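Local coordinates for protein Orf34 (Pseudomonas syringae pv. syringae, PDB 5KLP) that acetylates serine, threonine and lysine residues of host plant proteins, tubulin among them, using acetyl-CoA with inositol hexakisphosphate as cofactor, and so impairs host microtubules and immunity, at residues D29-V34 and I333-A338; G82-F88 and A105-P111; I178-A182 and V255-Y261; A270-M274 and E294-Q298. The protein carries 10 engineered substitutions. All coordinates share one frame. Numbering follows the deposited sequence.

Contact 1. Residues D29-V34 and I333-A338; sequences DLKPYV and IKRVLA. With IHP (inositol hexakisphosphate), chain D.
Both segments are helical, 29-34 from helix 21-36 and 333-338 from helix 324-340. Their axes approach to 9.5 Å, with N-to-C directions 41° apart (signed +41°). CA atoms pair Leu-30 with Lys-334 (5.4 Å) and Tyr-33 with Leu-337 (6.2 Å). Pro-32 has no amide hydrogen, and helix 29-34 is kinked there.

Apolar packing dominates. Leu-30, chi1 t and chi2 p, sends CD1 to Ile-333 CG2 (3.9 Å) and Leu-337 CD1 (4.3 Å). Leu-337, in the m,t rotamer, puts CD1 3.7 Å from Tyr-33 CB and 4.2 Å from Val-34 CG2; branched aliphatic residues suit this buried seam. The Tyr-33 ring (chi1 m) lies against helix 333-338, CE2 3.6 Å from Lys-334 CG and CE1 4.1 Å from Ala-338 CB, where a small side chain accommodates the ring.

Charges lie at the margin. Lys-334, extended with all four chi angles t, brings NZ to 4.0 Å from Asp-29 OD2, a long salt bridge. Arg-335 points away from helix 29-34 and binds inositol hexakisphosphate: NH1 and NH2 donate to O22 at 2.9 and 3.2 Å.

The paired terminal helices help form the cofactor site of this allosteric enzyme, Lys-26 of helix 21-36 and Arg-335 both binding the ligand. Helix 40-53 packs on Val-34, Ile-333 and Val-336, while helix 61-79 touches Val-336 and supplies Glu-76, a salt-bridge partner of Arg-335.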
# COMPACT_ATOMS: atom_id res chain seq x y z
N ASP A 29 10.12 20.99 7.30
CA ASP A 29 10.93 20.69 6.12
C ASP A 29 10.16 20.99 4.83
O ASP A 29 10.75 21.43 3.84
CB ASP A 29 11.39 19.24 6.14
CG ASP A 29 12.48 18.98 7.17
OD1 ASP A 29 13.13 19.96 7.60
OD2 ASP A 29 12.68 17.81 7.55
N LEU A 30 8.86 20.75 4.83
CA LEU A 30 8.09 20.90 3.61
C LEU A 30 7.69 22.36 3.36
O LEU A 30 7.67 22.82 2.22
CB LEU A 30 6.83 20.02 3.63
CG LEU A 30 5.92 20.20 2.41
CD1 LEU A 30 6.68 19.94 1.11
CD2 LEU A 30 4.66 19.34 2.49
N LYS A 31 7.41 23.08 4.45
CA LYS A 31 6.84 24.42 4.37
C LYS A 31 7.51 25.40 3.38
O LYS A 31 6.81 26.02 2.58
CB LYS A 31 6.84 25.04 5.77
CG LYS A 31 5.94 26.25 5.90
CD LYS A 31 5.48 26.39 7.33
CE LYS A 31 4.86 25.10 7.82
NZ LYS A 31 4.51 25.20 9.27
N PRO A 32 8.85 25.54 3.42
CA PRO A 32 9.45 26.49 2.46
C PRO A 32 9.24 26.08 1.00
O PRO A 32 9.10 26.95 0.15
CB PRO A 32 10.95 26.48 2.83
CG PRO A 32 11.16 25.20 3.52
CD PRO A 32 9.88 24.91 4.26
N TYR A 33 9.22 24.78 0.72
CA TYR A 33 8.98 24.34 -0.65
C TYR A 33 7.58 24.74 -1.09
O TYR A 33 7.39 25.20 -2.22
CB TYR A 33 9.13 22.83 -0.78
CG TYR A 33 10.53 22.30 -0.58
CD1 TYR A 33 11.48 22.36 -1.60
CD2 TYR A 33 10.90 21.71 0.62
CE1 TYR A 33 12.75 21.85 -1.43
CE2 TYR A 33 12.18 21.20 0.81
CZ TYR A 33 13.09 21.28 -0.22
OH TYR A 33 14.36 20.77 -0.04
N VAL A 34 6.62 24.58 -0.19
CA VAL A 34 5.24 24.93 -0.50
C VAL A 34 5.14 26.44 -0.72
O VAL A 34 4.41 26.91 -1.59
CB VAL A 34 4.28 24.49 0.63
CG1 VAL A 34 2.89 25.07 0.42
CG2 VAL A 34 4.21 22.97 0.71
N ILE A 333 5.59 14.99 -1.15
CA ILE A 333 5.39 16.30 -1.77
C ILE A 333 6.71 17.06 -1.80
O ILE A 333 7.09 17.64 -2.83
CB ILE A 333 4.32 17.09 -1.01
CG1 ILE A 333 2.98 16.34 -1.10
CG2 ILE A 333 4.19 18.51 -1.56
CD1 ILE A 333 1.88 16.96 -0.30
N LYS A 334 7.43 16.99 -0.68
CA LYS A 334 8.78 17.56 -0.61
C LYS A 334 9.69 16.99 -1.71
O LYS A 334 10.38 17.73 -2.40
CB LYS A 334 9.39 17.30 0.76
CG LYS A 334 10.76 17.93 0.98
CD LYS A 334 11.44 17.32 2.21
CE LYS A 334 12.88 17.78 2.35
NZ LYS A 334 13.46 17.44 3.69
N ARG A 335 9.66 15.68 -1.90
CA ARG A 335 10.48 15.09 -2.96
C ARG A 335 10.09 15.63 -4.34
O ARG A 335 10.95 15.89 -5.17
CB ARG A 335 10.38 13.57 -2.91
CG ARG A 335 11.21 12.99 -1.77
CD ARG A 335 10.93 11.49 -1.58
NE ARG A 335 11.69 10.98 -0.45
CZ ARG A 335 11.61 9.73 0.00
NH1 ARG A 335 10.82 8.86 -0.61
NH2 ARG A 335 12.33 9.37 1.05
N VAL A 336 8.79 15.80 -4.57
CA VAL A 336 8.34 16.35 -5.85
C VAL A 336 8.80 17.80 -6.01
O VAL A 336 9.39 18.16 -7.04
CB VAL A 336 6.82 16.28 -5.99
CG1 VAL A 336 6.39 17.02 -7.24
CG2 VAL A 336 6.39 14.83 -6.05
N LEU A 337 8.57 18.62 -4.99
CA LEU A 337 8.89 20.04 -5.08
C LEU A 337 10.39 20.26 -5.15
O LEU A 337 10.87 21.23 -5.76
CB LEU A 337 8.27 20.82 -3.92
CG LEU A 337 6.75 20.92 -3.97
CD1 LEU A 337 6.21 21.70 -2.77
CD2 LEU A 337 6.29 21.56 -5.29
N ALA A 338 11.14 19.36 -4.52
CA ALA A 338 12.60 19.46 -4.52
C ALA A 338 13.14 19.35 -5.96
O ALA A 338 14.08 20.05 -6.34
CB ALA A 338 13.21 18.40 -3.63
C1 IHP D . 13.46 7.71 3.56
C2 IHP D . 12.01 7.12 3.84
C3 IHP D . 11.26 7.30 5.21
C4 IHP D . 12.14 8.03 6.33
C5 IHP D . 13.64 8.05 6.17
C6 IHP D . 13.89 8.62 4.78
O11 IHP D . 14.33 6.79 3.24
P1 IHP D . 15.29 6.59 1.86
O21 IHP D . 15.37 5.11 1.49
O31 IHP D . 16.71 7.10 2.14
O41 IHP D . 14.80 7.34 0.63
O12 IHP D . 11.86 5.83 3.38
P2 IHP D . 10.74 5.58 2.14
O22 IHP D . 11.15 6.41 0.90
O32 IHP D . 10.58 4.12 1.71
O42 IHP D . 9.38 6.15 2.59
O13 IHP D . 10.92 6.13 5.59
P3 IHP D . 9.48 5.32 5.90
O23 IHP D . 8.45 5.20 4.77
O33 IHP D . 10.16 3.97 6.10
O43 IHP D . 8.76 5.78 7.17
O14 IHP D . 11.82 7.61 7.57
P4 IHP D . 10.81 8.42 8.54
O24 IHP D . 9.34 8.17 8.17
O34 IHP D . 11.02 8.05 10.03
O44 IHP D . 11.04 9.94 8.44
O15 IHP D . 14.29 6.91 6.48
P5 IHP D . 15.34 6.76 7.82
O25 IHP D . 15.19 7.96 8.76
O35 IHP D . 15.01 5.48 8.63
O45 IHP D . 16.81 6.69 7.40
O16 IHP D . 15.15 9.01 4.65
P6 IHP D . 15.64 10.31 3.79
O26 IHP D . 14.63 11.45 3.92
O36 IHP D . 17.01 10.82 4.28
O46 IHP D . 15.80 9.96 2.31

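Contact 2. Residues G82-F88 and A105-P111; sequences GLNLKHF and AFRAIFP
Leu-85 and Ile-109 form an apolar patch on one face of a two-strand ladder, Leu-85 CD1 (chi1 t, chi2 p) lying 3.9 Å from Ile-109 CG1 (m,t rotamer). Helices 61-79 and 189-202 both pack on Leu-85, so a bulky aliphatic side chain suits it. Phe-88, chi1 m, lays CE2 3.5 Å from Ala-108 CB and 4.4 Å from Phe-106 CE1; the alanine is small enough to let the ring come this close.

Strands 85-87 and 105-110 run parallel, 4.6 Å apart at closest approach and with directions 26° apart. Leu-85 pairs with Arg-107, Lys-86 with Ala-108 and His-87 with Ile-109, at CA separations of 4.6 to 4.9 Å. The ladder bonds, all 2.9 Å, run Arg-107 N to Asn-84 O, Lys-86 N to Arg-107 O, Ile-109 N to Lys-86 O and Phe-88 N to Ile-109 O.

At the polar end, Asn-84 ND2 reaches Ala-105 O (2.9 Å), prolonging the ladder by a side chain, and Arg-107 NH1 donates to Gly-82 O (3.3 Å). Gly-82, at phi 100°, suits the turn because a CB would crowd the preceding carbonyl. Arg-107 NE forms a salt bridge with Asp-128; His-87 bonds to Asp-70.

With helix 91-98 between them, these strands make a beta-alpha-beta unit at one edge of the mixed six-stranded sheet of this clan CA-related acetyltransferase.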
# COMPACT_ATOMS: atom_id res chain seq x y z
N GLY A 82 14.35 1.17 -11.40
CA GLY A 82 13.96 -0.22 -11.18
C GLY A 82 12.67 -0.32 -10.38
O GLY A 82 12.06 -1.38 -10.34
N LEU A 83 12.25 0.77 -9.75
CA LEU A 83 10.96 0.80 -9.05
C LEU A 83 9.85 0.45 -10.04
O LEU A 83 8.93 -0.29 -9.71
CB LEU A 83 10.71 2.17 -8.41
CG LEU A 83 9.30 2.38 -7.82
CD1 LEU A 83 8.99 1.38 -6.71
CD2 LEU A 83 9.08 3.81 -7.33
N ASN A 84 9.94 1.00 -11.26
CA ASN A 84 9.00 0.67 -12.33
C ASN A 84 7.55 0.78 -11.89
O ASN A 84 6.76 -0.16 -12.05
CB ASN A 84 9.28 -0.73 -12.88
CG ASN A 84 10.68 -0.87 -13.47
OD1 ASN A 84 11.31 0.13 -13.80
ND2 ASN A 84 11.14 -2.10 -13.64
N LEU A 85 7.22 1.90 -11.27
CA LEU A 85 5.89 2.10 -10.73
C LEU A 85 4.99 2.82 -11.73
O LEU A 85 5.40 3.79 -12.37
CB LEU A 85 5.98 2.87 -9.42
CG LEU A 85 4.67 3.26 -8.73
CD1 LEU A 85 3.86 2.01 -8.39
CD2 LEU A 85 4.97 4.09 -7.49
N LYS A 86 3.77 2.33 -11.88
CA LYS A 86 2.80 2.96 -12.76
C LYS A 86 1.50 3.23 -12.02
O LYS A 86 1.09 2.47 -11.15
CB LYS A 86 2.52 2.09 -13.99
CG LYS A 86 3.75 1.83 -14.83
CD LYS A 86 3.41 1.20 -16.17
CE LYS A 86 3.07 2.28 -17.20
NZ LYS A 86 2.87 1.73 -18.56
N HIS A 87 0.88 4.35 -12.35
CA HIS A 87 -0.45 4.66 -11.85
C HIS A 87 -1.45 4.30 -12.94
O HIS A 87 -1.40 4.87 -14.03
CB HIS A 87 -0.54 6.15 -11.49
CG HIS A 87 -1.92 6.62 -11.13
ND1 HIS A 87 -2.27 7.95 -11.15
CD2 HIS A 87 -3.03 5.94 -10.74
CE1 HIS A 87 -3.54 8.07 -10.79
NE2 HIS A 87 -4.02 6.87 -10.54
N PHE A 88 -2.34 3.34 -12.68
CA PHE A 88 -3.38 3.02 -13.66
C PHE A 88 -4.70 3.56 -13.15
O PHE A 88 -4.97 3.53 -11.95
CB PHE A 88 -3.47 1.51 -13.92
CG PHE A 88 -2.23 0.91 -14.53
CD1 PHE A 88 -1.74 1.38 -15.75
CD2 PHE A 88 -1.58 -0.15 -13.92
CE1 PHE A 88 -0.61 0.82 -16.32
CE2 PHE A 88 -0.45 -0.71 -14.48
CZ PHE A 88 0.04 -0.23 -15.69
N ALA A 105 9.61 -6.97 -14.12
CA ALA A 105 9.15 -6.63 -12.78
C ALA A 105 8.60 -5.20 -12.75
O ALA A 105 9.30 -4.26 -13.11
CB ALA A 105 10.29 -6.78 -11.77
N PHE A 106 7.35 -5.02 -12.32
CA PHE A 106 6.84 -3.67 -12.14
C PHE A 106 5.79 -3.60 -11.04
O PHE A 106 5.31 -4.62 -10.55
CB PHE A 106 6.30 -3.11 -13.46
CG PHE A 106 5.04 -3.77 -13.96
CD1 PHE A 106 3.79 -3.28 -13.61
CD2 PHE A 106 5.10 -4.86 -14.82
CE1 PHE A 106 2.62 -3.87 -14.08
CE2 PHE A 106 3.94 -5.46 -15.29
CZ PHE A 106 2.69 -4.96 -14.92
N ARG A 107 5.46 -2.37 -10.65
CA ARG A 107 4.47 -2.16 -9.60
C ARG A 107 3.37 -1.27 -10.17
O ARG A 107 3.61 -0.45 -11.06
CB ARG A 107 5.10 -1.48 -8.37
CG ARG A 107 6.57 -1.82 -8.03
CD ARG A 107 6.80 -3.27 -7.93
NE ARG A 107 8.04 -3.71 -7.29
CZ ARG A 107 9.28 -3.55 -7.76
NH1 ARG A 107 9.52 -2.89 -8.88
NH2 ARG A 107 10.29 -4.05 -7.08
N ALA A 108 2.16 -1.44 -9.65
CA ALA A 108 1.02 -0.69 -10.15
C ALA A 108 0.14 -0.22 -8.99
O ALA A 108 -0.10 -0.98 -8.05
CB ALA A 108 0.21 -1.54 -11.12
N ILE A 109 -0.34 1.02 -9.07
CA ILE A 109 -1.33 1.53 -8.14
C ILE A 109 -2.60 1.86 -8.91
O ILE A 109 -2.55 2.50 -9.95
CB ILE A 109 -0.83 2.78 -7.40
CG1 ILE A 109 0.44 2.45 -6.60
CG2 ILE A 109 -1.92 3.37 -6.48
CD1 ILE A 109 1.14 3.66 -6.01
N PHE A 110 -3.74 1.40 -8.41
CA PHE A 110 -4.98 1.65 -9.13
C PHE A 110 -6.13 1.67 -8.14
O PHE A 110 -6.06 1.04 -7.09
CB PHE A 110 -5.20 0.58 -10.21
CG PHE A 110 -5.20 -0.83 -9.70
CD1 PHE A 110 -6.36 -1.42 -9.23
CD2 PHE A 110 -4.02 -1.56 -9.67
CE1 PHE A 110 -6.35 -2.75 -8.75
CE2 PHE A 110 -4.00 -2.88 -9.18
CZ PHE A 110 -5.17 -3.47 -8.73
N PRO A 111 -7.18 2.42 -8.47
CA PRO A 111 -8.37 2.45 -7.61
C PRO A 111 -9.23 1.22 -7.87
O PRO A 111 -8.99 0.52 -8.85
CB PRO A 111 -9.07 3.73 -8.06
CG PRO A 111 -8.74 3.80 -9.54
CD PRO A 111 -7.33 3.30 -9.64

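Contact 3. Residues I178-A182 and V255-Y261; sequences IETQA and VLPVDFY
Just beyond the strand end that lies near the active-site residue Glu-143, segment 178-182 leaves strand 175-179 and meets the 255-261 loop, whose last four residues form a 3-10 turn. The pairing is held by one hydrogen bond: Tyr-261 OH, carried inward by a chi1 m side chain, donates to Thr-180 O at 2.7 Å. A tyrosine is long enough to bridge the gap between the backbones. Thr-180 (chi1 p) forms an ST turn, its OG1 accepting from Ala-182 N at 3.2 Å, and also bonds to Tyr-196. The turn ends a strand of the mixed central sheet, where Ile-178 and Thr-180 face the loop while the CA-to-CB bond of Glu-179 points away and its OE1 is hydrogen-bonded to Thr-230. At the other end packing is apolar: Ile-178 (m,t) sets CD1 3.7 Å from Val-255 CG2 and CG2 3.6 Å from Leu-256 CD1, whereas Thr-180 CG2 is 4.0 Å from Leu-256 CD1. Ala-182, small beside the ring, has CB 4.3 Å from Tyr-261 CD1.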
# COMPACT_ATOMS: atom_id res chain seq x y z
N ILE A 178 -2.84 -9.75 -0.34
CA ILE A 178 -2.31 -9.70 1.00
C ILE A 178 -2.93 -8.53 1.76
O ILE A 178 -2.79 -7.36 1.40
CB ILE A 178 -0.79 -9.58 0.99
CG1 ILE A 178 -0.20 -10.84 0.32
CG2 ILE A 178 -0.24 -9.41 2.41
CD1 ILE A 178 1.28 -10.77 0.09
N GLU A 179 -3.66 -8.88 2.82
CA GLU A 179 -4.39 -7.90 3.60
C GLU A 179 -3.54 -7.44 4.78
O GLU A 179 -3.26 -8.24 5.65
CB GLU A 179 -5.71 -8.50 4.08
CG GLU A 179 -6.47 -7.65 5.08
CD GLU A 179 -7.73 -8.34 5.59
OE1 GLU A 179 -8.70 -8.42 4.81
OE2 GLU A 179 -7.74 -8.81 6.76
N THR A 180 -3.14 -6.17 4.83
CA THR A 180 -2.27 -5.78 5.94
C THR A 180 -3.03 -5.17 7.14
O THR A 180 -2.59 -5.32 8.27
CB THR A 180 -1.19 -4.76 5.49
OG1 THR A 180 -1.79 -3.48 5.25
CG2 THR A 180 -0.49 -5.21 4.21
N GLN A 181 -4.18 -4.54 6.88
CA GLN A 181 -4.94 -3.80 7.92
C GLN A 181 -4.14 -2.67 8.55
O GLN A 181 -4.40 -2.28 9.70
CB GLN A 181 -5.44 -4.75 9.04
CG GLN A 181 -6.22 -5.97 8.53
CD GLN A 181 -6.79 -6.84 9.65
OE1 GLN A 181 -6.80 -6.44 10.82
NE2 GLN A 181 -7.26 -8.03 9.29
N ALA A 182 -3.16 -2.14 7.83
CA ALA A 182 -2.37 -1.05 8.39
C ALA A 182 -3.20 0.26 8.40
O ALA A 182 -3.08 1.06 9.32
CB ALA A 182 -1.06 -0.86 7.60
N VAL A 255 3.54 -12.62 6.04
CA VAL A 255 4.31 -12.84 4.82
C VAL A 255 5.12 -11.63 4.32
O VAL A 255 5.90 -11.77 3.39
CB VAL A 255 3.38 -13.29 3.66
CG1 VAL A 255 2.72 -14.62 4.00
CG2 VAL A 255 2.33 -12.23 3.37
N LEU A 256 4.91 -10.47 4.93
CA LEU A 256 5.60 -9.25 4.52
C LEU A 256 6.51 -8.76 5.65
O LEU A 256 6.26 -9.07 6.81
CB LEU A 256 4.60 -8.16 4.15
CG LEU A 256 3.63 -8.44 3.00
CD1 LEU A 256 2.66 -7.27 2.82
CD2 LEU A 256 4.40 -8.72 1.72
N PRO A 257 7.56 -8.00 5.31
CA PRO A 257 8.46 -7.42 6.32
C PRO A 257 7.79 -6.32 7.13
O PRO A 257 6.77 -5.76 6.72
CB PRO A 257 9.61 -6.84 5.50
CG PRO A 257 9.41 -7.31 4.11
CD PRO A 257 7.99 -7.66 3.94
N VAL A 258 8.39 -5.98 8.27
CA VAL A 258 7.83 -4.99 9.19
C VAL A 258 7.66 -3.62 8.52
O VAL A 258 6.84 -2.80 8.94
CB VAL A 258 8.71 -4.87 10.46
CG1 VAL A 258 10.10 -4.30 10.12
CG2 VAL A 258 8.01 -4.03 11.53
N ASP A 259 8.42 -3.39 7.45
CA ASP A 259 8.32 -2.18 6.62
C ASP A 259 6.87 -1.79 6.38
O ASP A 259 6.52 -0.61 6.38
CB ASP A 259 8.97 -2.42 5.25
CG ASP A 259 10.44 -2.76 5.35
OD1 ASP A 259 10.79 -3.70 6.11
OD2 ASP A 259 11.22 -2.12 4.62
N PHE A 260 6.03 -2.80 6.16
CA PHE A 260 4.66 -2.55 5.73
C PHE A 260 3.75 -2.13 6.87
O PHE A 260 2.57 -1.85 6.66
CB PHE A 260 4.12 -3.80 5.00
CG PHE A 260 4.75 -3.99 3.65
CD1 PHE A 260 6.01 -4.58 3.53
CD2 PHE A 260 4.11 -3.50 2.49
CE1 PHE A 260 6.61 -4.71 2.27
CE2 PHE A 260 4.70 -3.64 1.25
CZ PHE A 260 5.95 -4.25 1.13
N TYR A 261 4.30 -2.03 8.08
CA TYR A 261 3.49 -1.63 9.23
C TYR A 261 3.96 -0.33 9.87
O TYR A 261 3.37 0.13 10.84
CB TYR A 261 3.43 -2.77 10.26
CG TYR A 261 2.48 -3.85 9.81
CD1 TYR A 261 1.11 -3.71 10.02
CD2 TYR A 261 2.92 -4.94 9.07
CE1 TYR A 261 0.21 -4.66 9.57
CE2 TYR A 261 2.03 -5.90 8.60
CZ TYR A 261 0.68 -5.76 8.86
OH TYR A 261 -0.22 -6.69 8.40

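Contact 4. Residues A270-M274 and E294-Q298; sequences AYYLM and ENLVQ. Engineered in segment 270-274: Tyr-271 (natural residue Lys), Tyr-272 (natural residue Gln).
A capping box opens helix 296-302 where it packs against helix 267-274. Asn-295 is the N-cap: with chi1 p and an extended backbone (phi/psi -101/178°), its OD1 accepts from Gln-298 N at 2.9 Å, while Gln-298 (chi1 m, chi2 t) folds back so that OE1 accepts from Asn-295 N, also at 2.9 Å. Asparagine suits the N-cap, since its short side chain can meet an amide of the first turn that lacks a backbone acceptor.

The helices pass closest where the CA atoms of Ala-270 and Val-297 are 5.4 Å apart, an approach helped by the small alanine. Val-297, chi1 t, directs CG2 at Ala-270, 4.0 Å from its CB. Leu-296, chi1 -147° (between wells) and chi2 p, sets CG 4.4 Å from Ala-270 CB and CD2 4.4 Å from CD1 of Leu-273, an m,t rotamer. Tyr-271 and Tyr-272 are engineered, replacing Lys and Gln; both point away from helix 296-302, and only the first touches it, with CB 4.5 Å from Val-297 CG2.

No hydrogen bond links the segments; packing alone joins the two helices. Leu-296 also rests on Val-258, and Leu-273 on Tyr-261. Residue 274 is selenomethionine in an m,t,p rotamer, reaching across to the helix start: SE lies 3.6 Å from Val-297 CG2, and CE 3.6 Å from Asn-295 ND2.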
# COMPACT_ATOMS: atom_id res chain seq x y z
N ALA A 270 0.23 -2.26 16.69
CA ALA A 270 1.69 -2.28 16.82
C ALA A 270 2.11 -3.10 18.03
O ALA A 270 3.04 -3.89 17.95
CB ALA A 270 2.24 -0.87 16.91
N TYR A 271 1.41 -2.89 19.15
CA TYR A 271 1.70 -3.64 20.36
C TYR A 271 1.55 -5.14 20.13
O TYR A 271 2.45 -5.91 20.47
CB TYR A 271 0.80 -3.16 21.51
CG TYR A 271 0.86 -4.04 22.73
CD1 TYR A 271 1.87 -3.90 23.67
CD2 TYR A 271 -0.11 -5.02 22.96
CE1 TYR A 271 1.94 -4.71 24.78
CE2 TYR A 271 -0.05 -5.83 24.07
CZ TYR A 271 0.98 -5.67 24.98
OH TYR A 271 1.05 -6.47 26.09
N TYR A 272 0.42 -5.57 19.57
CA TYR A 272 0.19 -7.01 19.36
C TYR A 272 1.10 -7.62 18.29
O TYR A 272 1.50 -8.78 18.40
CB TYR A 272 -1.29 -7.27 19.02
CG TYR A 272 -2.20 -6.91 20.17
CD1 TYR A 272 -2.14 -7.61 21.36
CD2 TYR A 272 -3.10 -5.85 20.07
CE1 TYR A 272 -2.95 -7.27 22.43
CE2 TYR A 272 -3.91 -5.51 21.14
CZ TYR A 272 -3.84 -6.22 22.32
OH TYR A 272 -4.64 -5.90 23.38
N LEU A 273 1.44 -6.85 17.27
CA LEU A 273 2.35 -7.35 16.24
C LEU A 273 3.72 -7.67 16.85
O LEU A 273 4.32 -8.69 16.52
CB LEU A 273 2.49 -6.32 15.11
CG LEU A 273 1.23 -6.21 14.24
CD1 LEU A 273 1.44 -5.22 13.13
CD2 LEU A 273 0.90 -7.58 13.67
N MSE A 274 4.20 -6.81 17.74
CA MSE A 274 5.48 -7.03 18.41
C MSE A 274 5.47 -8.20 19.38
O MSE A 274 6.52 -8.65 19.83
CB MSE A 274 5.92 -5.77 19.16
CG MSE A 274 6.34 -4.64 18.26
SE MSE A 274 7.37 -3.31 19.28
CE MSE A 274 8.99 -4.38 19.59
N GLU A 294 14.72 2.33 16.73
CA GLU A 294 13.31 2.59 16.93
C GLU A 294 12.54 1.37 16.48
O GLU A 294 12.76 0.86 15.38
CB GLU A 294 12.89 3.85 16.15
CG GLU A 294 11.43 4.21 16.23
CD GLU A 294 11.14 5.59 15.65
OE1 GLU A 294 11.39 5.81 14.44
OE2 GLU A 294 10.65 6.44 16.41
N ASN A 295 11.66 0.85 17.33
CA ASN A 295 10.80 -0.25 16.93
C ASN A 295 9.41 0.26 16.58
O ASN A 295 9.13 1.45 16.70
CB ASN A 295 10.74 -1.34 18.02
CG ASN A 295 10.14 -0.86 19.33
OD1 ASN A 295 9.19 -0.08 19.36
ND2 ASN A 295 10.69 -1.35 20.44
N LEU A 296 8.54 -0.66 16.17
CA LEU A 296 7.22 -0.31 15.68
C LEU A 296 6.38 0.46 16.71
O LEU A 296 5.71 1.44 16.37
CB LEU A 296 6.50 -1.59 15.27
CG LEU A 296 5.51 -1.58 14.11
CD1 LEU A 296 6.07 -0.86 12.89
CD2 LEU A 296 5.16 -3.03 13.79
N VAL A 297 6.39 0.03 17.97
CA VAL A 297 5.62 0.75 18.98
C VAL A 297 6.20 2.16 19.24
O VAL A 297 5.46 3.13 19.36
CB VAL A 297 5.53 -0.04 20.28
CG1 VAL A 297 5.06 0.85 21.41
CG2 VAL A 297 4.57 -1.23 20.09
N GLN A 298 7.52 2.26 19.29
CA GLN A 298 8.15 3.56 19.54
C GLN A 298 7.86 4.51 18.40
O GLN A 298 7.61 5.70 18.62
CB GLN A 298 9.66 3.40 19.72
CG GLN A 298 10.04 2.68 21.02
CD GLN A 298 11.49 2.28 21.04
OE1 GLN A 298 12.07 1.95 20.01
NE2 GLN A 298 12.10 2.33 22.22

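How the contacts relate
Contact 1, joining the two ends of the chain, encloses the other three in sequence. It alone of the four binds inositol hexakisphosphate directly, through Arg-335; side chains of contacts 2, 3 and 4 come within about 9, 10 and 9 Å of that ligand. Contacts 2 and 3 reach the same sheet, their centres about 18 Å apart, and their side chains approach the active site: Pro-111 lies about 7 Å from His-123, Glu-179 about 5 Å from Glu-143. Contacts 3 and 4 touch, Tyr-261 CD1 lying 3.5 Å from Leu-273 CD1 and Val-258 CG2 3.8 Å from Leu-296 CD2, joining the loop beside the sheet to helices 296-302 and 267-274, the latter starting at CoA-binding Leu-267.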